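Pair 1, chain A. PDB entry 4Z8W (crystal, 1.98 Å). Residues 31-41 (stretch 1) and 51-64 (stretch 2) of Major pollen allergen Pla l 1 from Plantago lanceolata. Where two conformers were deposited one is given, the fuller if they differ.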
# COMPACT_ATOMS: atom_id res chain seq x y z
N GLU A 31 6.37 3.40 12.54
CA GLU A 31 5.60 2.42 13.36
C GLU A 31 4.59 1.67 12.51
O GLU A 31 3.77 2.30 11.88
CB GLU A 31 4.78 3.22 14.42
CG GLU A 31 5.72 4.00 15.35
CD GLU A 31 5.01 4.88 16.39
OE1 GLU A 31 3.75 4.87 16.51
OE2 GLU A 31 5.75 5.59 17.08
N ARG A 32 4.67 0.35 12.50
CA ARG A 32 3.68 -0.53 11.88
C ARG A 32 2.26 -0.17 12.32
O ARG A 32 2.03 0.01 13.48
CB ARG A 32 4.00 -1.99 12.27
CG ARG A 32 5.32 -2.53 11.66
CD ARG A 32 5.86 -3.85 12.24
NE ARG A 32 7.03 -4.30 11.46
CZ ARG A 32 6.98 -5.02 10.32
NH1 ARG A 32 5.81 -5.42 9.81
NH2 ARG A 32 8.12 -5.34 9.68
N MET A 33 1.32 -0.02 11.39
CA MET A 33 -0.06 0.37 11.73
C MET A 33 -1.06 -0.80 11.48
O MET A 33 -1.29 -1.19 10.32
CB MET A 33 -0.51 1.59 10.90
CG MET A 33 -1.95 2.05 11.17
SD MET A 33 -2.53 3.40 10.19
CE MET A 33 -1.30 4.65 10.61
N ALA A 34 -1.70 -1.29 12.55
CA ALA A 34 -2.84 -2.19 12.50
C ALA A 34 -4.12 -1.49 12.19
O ALA A 34 -4.38 -0.37 12.66
CB ALA A 34 -2.98 -2.96 13.85
N GLY A 35 -4.96 -2.13 11.39
CA GLY A 35 -6.32 -1.60 11.15
C GLY A 35 -6.37 -0.65 10.01
O GLY A 35 -7.41 -0.06 9.77
N ALA A 36 -5.23 -0.43 9.31
CA ALA A 36 -5.28 0.48 8.18
C ALA A 36 -6.08 -0.21 7.10
O ALA A 36 -6.04 -1.41 6.98
CB ALA A 36 -3.86 0.82 7.64
N GLN A 37 -6.74 0.58 6.25
CA GLN A 37 -7.44 0.02 5.13
C GLN A 37 -6.74 0.44 3.83
O GLN A 37 -6.48 1.64 3.62
CB GLN A 37 -8.90 0.48 5.13
CG GLN A 37 -9.71 -0.03 6.36
CD GLN A 37 -11.03 0.73 6.57
OE1 GLN A 37 -11.66 1.25 5.61
NE2 GLN A 37 -11.41 0.86 7.82
N VAL A 38 -6.54 -0.55 2.95
CA VAL A 38 -5.86 -0.39 1.67
C VAL A 38 -6.79 -0.90 0.55
O VAL A 38 -7.81 -1.56 0.79
CB VAL A 38 -4.48 -1.11 1.64
CG1 VAL A 38 -3.56 -0.67 2.81
CG2 VAL A 38 -4.67 -2.62 1.75
N GLN A 39 -6.50 -0.55 -0.69
CA GLN A 39 -7.29 -1.06 -1.78
C GLN A 39 -6.41 -1.32 -3.01
O GLN A 39 -5.62 -0.43 -3.41
CB GLN A 39 -8.37 -0.04 -2.14
CG GLN A 39 -9.31 -0.47 -3.26
CD GLN A 39 -10.51 0.44 -3.34
OE1 GLN A 39 -11.18 0.67 -2.32
NE2 GLN A 39 -10.75 1.02 -4.53
N LEU A 40 -6.51 -2.55 -3.51
CA LEU A 40 -5.99 -2.97 -4.86
C LEU A 40 -6.96 -2.59 -6.00
O LEU A 40 -8.16 -2.92 -5.93
CB LEU A 40 -5.68 -4.48 -4.87
CG LEU A 40 -5.38 -5.02 -6.32
CD1 LEU A 40 -4.06 -4.47 -6.85
CD2 LEU A 40 -5.42 -6.55 -6.45
N ASP A 41 -6.50 -1.83 -6.99
CA ASP A 41 -7.27 -1.46 -8.18
C ASP A 41 -6.48 -1.81 -9.41
O ASP A 41 -5.28 -1.43 -9.50
CB ASP A 41 -7.54 0.06 -8.22
CG ASP A 41 -8.41 0.53 -7.02
OD1 ASP A 41 -9.46 -0.07 -6.78
OD2 ASP A 41 -7.99 1.43 -6.28
N TYR A 51 -11.25 -3.98 -11.72
CA TYR A 51 -11.16 -5.05 -10.71
C TYR A 51 -10.54 -4.37 -9.51
O TYR A 51 -9.48 -3.70 -9.65
CB TYR A 51 -10.30 -6.20 -11.18
CG TYR A 51 -10.06 -7.31 -10.18
CD1 TYR A 51 -10.98 -8.33 -10.05
CD2 TYR A 51 -8.89 -7.36 -9.38
CE1 TYR A 51 -10.79 -9.40 -9.17
CE2 TYR A 51 -8.71 -8.41 -8.46
CZ TYR A 51 -9.68 -9.42 -8.36
OH TYR A 51 -9.53 -10.50 -7.49
N SER A 52 -11.20 -4.54 -8.36
CA SER A 52 -10.83 -3.85 -7.11
C SER A 52 -11.02 -4.78 -5.95
O SER A 52 -11.97 -5.53 -5.97
CB SER A 52 -11.73 -2.65 -6.87
OG SER A 52 -11.24 -1.53 -7.54
N ILE A 53 -10.11 -4.75 -4.98
CA ILE A 53 -10.26 -5.53 -3.74
C ILE A 53 -9.64 -4.75 -2.54
O ILE A 53 -8.57 -4.16 -2.67
CB ILE A 53 -9.76 -6.95 -3.84
CG1 ILE A 53 -9.45 -7.50 -2.46
CG2 ILE A 53 -8.62 -7.07 -4.78
CD1 ILE A 53 -8.40 -8.56 -2.49
N GLY A 54 -10.37 -4.76 -1.41
CA GLY A 54 -10.02 -4.00 -0.20
C GLY A 54 -9.65 -4.96 0.92
O GLY A 54 -9.99 -6.11 0.84
N GLY A 55 -8.84 -4.52 1.89
CA GLY A 55 -8.56 -5.31 3.11
C GLY A 55 -7.87 -4.41 4.13
O GLY A 55 -7.56 -3.21 3.86
N GLU A 56 -7.60 -4.99 5.28
CA GLU A 56 -7.12 -4.29 6.43
C GLU A 56 -5.82 -4.89 6.83
O GLU A 56 -5.56 -6.06 6.55
CB GLU A 56 -8.16 -4.45 7.62
CG GLU A 56 -9.40 -3.64 7.38
CD GLU A 56 -10.04 -3.15 8.68
OE1 GLU A 56 -9.60 -3.56 9.80
OE2 GLU A 56 -10.98 -2.33 8.55
N THR A 57 -4.95 -4.09 7.44
CA THR A 57 -3.68 -4.64 7.88
C THR A 57 -3.87 -5.32 9.24
O THR A 57 -4.82 -4.99 9.94
CB THR A 57 -2.62 -3.61 8.12
OG1 THR A 57 -3.14 -2.56 8.97
CG2 THR A 57 -2.18 -3.01 6.73
N ASP A 58 -2.95 -6.18 9.59
CA ASP A 58 -3.02 -6.91 10.85
C ASP A 58 -2.06 -6.29 11.88
O ASP A 58 -1.56 -5.12 11.72
CB ASP A 58 -2.66 -8.41 10.57
CG ASP A 58 -1.23 -8.62 10.25
OD1 ASP A 58 -0.44 -7.64 10.27
OD2 ASP A 58 -0.84 -9.79 9.98
N GLN A 59 -1.73 -7.08 12.90
CA GLN A 59 -0.89 -6.62 14.01
C GLN A 59 0.48 -6.20 13.63
O GLN A 59 1.09 -5.41 14.33
CB GLN A 59 -0.71 -7.76 15.04
CG GLN A 59 -1.97 -8.02 15.82
CD GLN A 59 -2.46 -6.77 16.51
OE1 GLN A 59 -1.90 -6.34 17.53
NE2 GLN A 59 -3.51 -6.18 15.95
N ASP A 60 1.04 -6.82 12.60
CA ASP A 60 2.34 -6.40 12.14
C ASP A 60 2.25 -5.29 11.08
O ASP A 60 3.25 -4.98 10.45
CB ASP A 60 3.12 -7.58 11.57
CG ASP A 60 3.41 -8.65 12.60
OD1 ASP A 60 4.02 -8.33 13.65
OD2 ASP A 60 3.04 -9.81 12.35
N GLY A 61 1.08 -4.71 10.89
CA GLY A 61 0.84 -3.70 9.81
C GLY A 61 0.89 -4.33 8.40
O GLY A 61 1.23 -3.65 7.43
N VAL A 62 0.55 -5.62 8.29
CA VAL A 62 0.67 -6.38 6.99
C VAL A 62 -0.70 -6.65 6.44
O VAL A 62 -1.58 -7.11 7.17
CB VAL A 62 1.38 -7.75 7.18
CG1 VAL A 62 1.53 -8.51 5.85
CG2 VAL A 62 2.75 -7.55 7.81
N TYR A 63 -0.93 -6.34 5.15
CA TYR A 63 -2.22 -6.74 4.59
C TYR A 63 -1.94 -7.95 3.65
O TYR A 63 -0.81 -8.17 3.24
CB TYR A 63 -2.94 -5.62 3.79
CG TYR A 63 -2.02 -4.92 2.73
CD1 TYR A 63 -1.82 -5.48 1.43
CD2 TYR A 63 -1.37 -3.73 3.04
CE1 TYR A 63 -1.00 -4.84 0.50
CE2 TYR A 63 -0.52 -3.06 2.10
CZ TYR A 63 -0.35 -3.63 0.86
OH TYR A 63 0.44 -3.00 -0.06
N ARG A 64 -2.97 -8.66 3.24
CA ARG A 64 -2.75 -9.84 2.36
C ARG A 64 -4.04 -9.99 1.63
O ARG A 64 -5.08 -10.45 2.16
CB ARG A 64 -2.33 -11.06 3.18
CG ARG A 64 -2.24 -12.36 2.45
CD ARG A 64 -1.75 -13.45 3.40
NE ARG A 64 -1.85 -14.76 2.79
CZ ARG A 64 -0.84 -15.34 2.15
NH1 ARG A 64 0.35 -14.72 2.04
NH2 ARG A 64 -1.01 -16.54 1.61

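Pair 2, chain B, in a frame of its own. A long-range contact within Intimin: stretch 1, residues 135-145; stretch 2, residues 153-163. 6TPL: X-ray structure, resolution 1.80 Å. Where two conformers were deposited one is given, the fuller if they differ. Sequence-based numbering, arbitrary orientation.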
# COMPACT_ATOMS: atom_id res chain seq x y z
N LYS B 135 -9.61 16.11 -4.87
CA LYS B 135 -10.44 15.76 -6.01
C LYS B 135 -9.60 15.03 -7.05
O LYS B 135 -8.40 15.27 -7.16
CB LYS B 135 -11.05 17.02 -6.64
CG LYS B 135 -11.96 17.79 -5.71
CD LYS B 135 -12.39 19.11 -6.34
CE LYS B 135 -13.19 19.95 -5.37
NZ LYS B 135 -13.31 21.35 -5.84
N PRO B 136 -10.20 14.13 -7.83
CA PRO B 136 -9.44 13.45 -8.88
C PRO B 136 -9.01 14.40 -9.99
O PRO B 136 -9.70 15.37 -10.30
CB PRO B 136 -10.41 12.38 -9.39
CG PRO B 136 -11.78 12.96 -9.14
CD PRO B 136 -11.64 13.78 -7.86
N VAL B 137 -7.86 14.11 -10.58
CA VAL B 137 -7.30 14.92 -11.66
C VAL B 137 -7.38 14.11 -12.95
O VAL B 137 -6.86 12.99 -13.02
CB VAL B 137 -5.85 15.33 -11.37
CG1 VAL B 137 -5.31 16.18 -12.52
CG2 VAL B 137 -5.74 16.07 -10.05
N SER B 138 -8.01 14.68 -13.97
CA SER B 138 -8.09 14.04 -15.27
C SER B 138 -6.93 14.49 -16.16
O SER B 138 -6.35 15.56 -15.98
CB SER B 138 -9.42 14.37 -15.94
OG SER B 138 -9.54 15.76 -16.18
N ASN B 139 -6.60 13.64 -17.13
CA ASN B 139 -5.65 13.96 -18.19
C ASN B 139 -4.25 14.24 -17.67
O ASN B 139 -3.46 14.96 -18.30
CB ASN B 139 -6.15 15.14 -19.04
CG ASN B 139 -7.31 14.75 -19.94
OD1 ASN B 139 -7.15 13.96 -20.87
ND2 ASN B 139 -8.48 15.32 -19.68
N GLN B 140 -3.91 13.65 -16.52
CA GLN B 140 -2.56 13.70 -15.97
C GLN B 140 -1.79 12.47 -16.44
O GLN B 140 -2.30 11.34 -16.35
CB GLN B 140 -2.62 13.74 -14.44
CG GLN B 140 -1.27 13.90 -13.77
CD GLN B 140 -0.82 15.35 -13.72
OE1 GLN B 140 -1.62 16.26 -13.88
NE2 GLN B 140 0.47 15.56 -13.48
N GLU B 141 -0.58 12.69 -16.94
CA GLU B 141 0.23 11.59 -17.45
C GLU B 141 0.89 10.85 -16.29
O GLU B 141 1.72 11.44 -15.57
CB GLU B 141 1.29 12.10 -18.43
CG GLU B 141 0.75 12.41 -19.82
CD GLU B 141 1.85 12.55 -20.86
OE1 GLU B 141 1.51 12.71 -22.05
OE2 GLU B 141 3.04 12.49 -20.49
N VAL B 142 0.52 9.59 -16.09
CA VAL B 142 1.19 8.71 -15.14
C VAL B 142 2.13 7.81 -15.92
O VAL B 142 1.71 7.13 -16.87
CB VAL B 142 0.17 7.87 -14.35
CG1 VAL B 142 0.89 6.96 -13.37
CG2 VAL B 142 -0.82 8.77 -13.63
N THR B 143 3.40 7.79 -15.53
CA THR B 143 4.40 6.95 -16.17
C THR B 143 4.72 5.77 -15.26
O THR B 143 4.96 5.94 -14.06
CB THR B 143 5.68 7.74 -16.49
OG1 THR B 143 5.37 8.79 -17.42
CG2 THR B 143 6.73 6.82 -17.10
N PHE B 144 4.70 4.57 -15.85
CA PHE B 144 4.92 3.31 -15.14
C PHE B 144 6.24 2.69 -15.58
O PHE B 144 6.61 2.77 -16.75
CB PHE B 144 3.79 2.30 -15.42
CG PHE B 144 2.42 2.72 -14.96
CD1 PHE B 144 1.64 3.58 -15.73
CD2 PHE B 144 1.90 2.24 -13.77
CE1 PHE B 144 0.38 3.97 -15.31
CE2 PHE B 144 0.64 2.62 -13.34
CZ PHE B 144 -0.12 3.49 -14.11
N THR B 145 6.92 2.01 -14.65
CA THR B 145 8.09 1.21 -14.97
C THR B 145 8.00 -0.12 -14.23
O THR B 145 7.22 -0.26 -13.29
CB THR B 145 9.40 1.92 -14.60
OG1 THR B 145 9.42 2.21 -13.20
CG2 THR B 145 9.55 3.21 -15.38
N ASN B 153 1.71 -0.34 -21.45
CA ASN B 153 2.10 0.98 -21.91
C ASN B 153 3.04 1.57 -20.87
O ASN B 153 3.08 1.12 -19.72
CB ASN B 153 0.90 1.90 -22.12
CG ASN B 153 0.63 2.20 -23.59
OD1 ASN B 153 1.46 1.93 -24.45
ND2 ASN B 153 -0.53 2.78 -23.87
N SER B 154 3.80 2.58 -21.28
CA SER B 154 4.66 3.28 -20.33
C SER B 154 3.96 4.47 -19.69
O SER B 154 4.28 4.81 -18.54
CB SER B 154 5.94 3.75 -21.02
OG SER B 154 6.93 2.73 -21.03
N THR B 155 3.03 5.11 -20.39
CA THR B 155 2.36 6.30 -19.89
C THR B 155 0.88 6.25 -20.26
O THR B 155 0.54 5.98 -21.41
CB THR B 155 3.01 7.57 -20.44
OG1 THR B 155 4.37 7.65 -20.00
CG2 THR B 155 2.26 8.81 -19.96
N GLU B 156 0.03 6.53 -19.28
CA GLU B 156 -1.42 6.55 -19.43
C GLU B 156 -1.92 7.83 -18.79
O GLU B 156 -1.42 8.24 -17.73
CB GLU B 156 -2.07 5.33 -18.76
CG GLU B 156 -1.86 4.01 -19.51
CD GLU B 156 -2.66 3.94 -20.79
OE1 GLU B 156 -2.29 3.15 -21.69
OE2 GLU B 156 -3.68 4.66 -20.91
N LYS B 157 -2.88 8.49 -19.44
CA LYS B 157 -3.47 9.70 -18.91
C LYS B 157 -4.68 9.34 -18.05
O LYS B 157 -5.48 8.49 -18.44
CB LYS B 157 -3.88 10.65 -20.04
CG LYS B 157 -2.71 11.24 -20.82
CD LYS B 157 -3.19 12.12 -21.97
CE LYS B 157 -2.01 12.70 -22.75
NZ LYS B 157 -2.43 13.55 -23.89
N THR B 158 -4.79 9.98 -16.89
CA THR B 158 -5.89 9.67 -15.98
C THR B 158 -7.24 10.02 -16.63
O THR B 158 -7.35 10.96 -17.43
CB THR B 158 -5.74 10.44 -14.66
OG1 THR B 158 -5.61 11.85 -14.92
CG2 THR B 158 -4.50 9.97 -13.91
N ASP B 159 -8.27 9.26 -16.27
CA ASP B 159 -9.62 9.50 -16.75
C ASP B 159 -10.32 10.49 -15.82
O ASP B 159 -9.71 11.05 -14.90
CB ASP B 159 -10.39 8.18 -16.87
CG ASP B 159 -10.59 7.48 -15.53
OD1 ASP B 159 -10.87 6.26 -15.55
OD2 ASP B 159 -10.50 8.13 -14.48
N THR B 160 -11.61 10.71 -16.05
CA THR B 160 -12.30 11.77 -15.33
C THR B 160 -12.41 11.48 -13.84
O THR B 160 -12.73 12.39 -13.07
CB THR B 160 -13.71 12.00 -15.89
OG1 THR B 160 -14.46 10.77 -15.82
CG2 THR B 160 -13.66 12.48 -17.33
N ASN B 161 -12.18 10.24 -13.42
CA ASN B 161 -12.21 9.87 -12.02
C ASN B 161 -10.82 9.79 -11.41
O ASN B 161 -10.67 9.37 -10.26
CB ASN B 161 -12.94 8.53 -11.86
CG ASN B 161 -14.40 8.62 -12.27
OD1 ASN B 161 -15.14 9.48 -11.78
ND2 ASN B 161 -14.82 7.75 -13.18
N GLY B 162 -9.80 10.19 -12.16
CA GLY B 162 -8.45 10.25 -11.65
C GLY B 162 -7.64 9.00 -11.83
O GLY B 162 -6.52 8.93 -11.31
N TYR B 163 -8.15 8.00 -12.54
CA TYR B 163 -7.51 6.70 -12.61
C TYR B 163 -6.76 6.50 -13.92
O TYR B 163 -7.23 6.89 -14.99
CB TYR B 163 -8.54 5.58 -12.46
CG TYR B 163 -9.20 5.51 -11.11
CD1 TYR B 163 -10.52 5.89 -10.95
CD2 TYR B 163 -8.50 5.07 -10.00
CE1 TYR B 163 -11.13 5.83 -9.71
CE2 TYR B 163 -9.10 5.01 -8.76
CZ TYR B 163 -10.42 5.39 -8.62
OH TYR B 163 -11.02 5.32 -7.39
O HOH W 1 -11.60 15.08 -13.10
O HOH W 2 8.01 1.77 -18.85

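Superposing pair 2 on pair 1 over N, CA and C of 14 central residues gives an RMSD of 0.4 Å, so the backbones can be compared position by position. In each pair two strands run antiparallel, their N-to-C directions at 162° in pair 1 and 154° in pair 2, with a closest axial approach of 4.5 Å in both. The bridge V38(A)–G55(A) matches V142(B)–E156(B): V38(A) N donates to G55(A) O at 3.0 Å, and V142(B) N to E156(B) O at 2.9 Å. The return bond is weak in pair 1, G55(A) N to V38(A) O at 3.3 Å, and shorter in pair 2, E156(B) N to V142(B) O at 3.0 Å.

The most closely conserved element is a threonine. T57(A) and T158(B) coincide within 0.2 Å at CA and 0.3 Å at side-chain centre, both with chi1 in p. Each hydroxyl bridges the loop opposite, donating to a carbonyl and accepting from an amide: T57(A) OG1 lies 2.7 Å from M33(A) O and 3.0 Å from A36(A) N, while T158(B) OG1 lies 2.5 Å from V137(B) O and 2.9 Å from Q140(B) N. Next comes a type I turn, D58(A) to G61(A) or D159(B) to G162(B), steadied by its aspartate: D58(A) OD1 accepts from V62(A) N at 3.0 Å, and D159(B) OD2 from Y163(B) N at 3.1 Å. The closing glycine has positive phi in both and little room beside it. An ideal CB would sit 3.2 Å from R32(A) CB at G61(A), and at G162(B) 2.7 Å from P136(B) CB, a clash.

Side chains diverge around this frame. Against the turn, R32(A) reaches with NH1 to D60(A) O, a 2.7 Å hydrogen bond; the matching P136(B) instead packs its ring there, CB 3.1 Å from N161(B) O. G35(A), at phi 89°, matches N139(B), which adopts phi 63° and points its CB away from the other stretch.

The matched valines differ in rotamer, chi1 m for V38(A) and t for V142(B), though their side-chain centres fall 0.7 Å apart. In pair 1, V38(A) CG2 lies over the face of the Y63(A) ring, 3.9 Å from its centroid. Where Q39(A) faces G54(A), which offers no side chain, T143(B) and T155(B) join their OG1 atoms in a 3.0 Å hydrogen bond. Finally, both pairs keep a backbone bond, L40(A) N to I53(A) O and F144(B) N to S154(B) O, each 2.7 Å. Beside it L40(A) CD2 packs 3.6 Å from I53(A) CG2, while the F144(B) ring has S154(B) O at its edge.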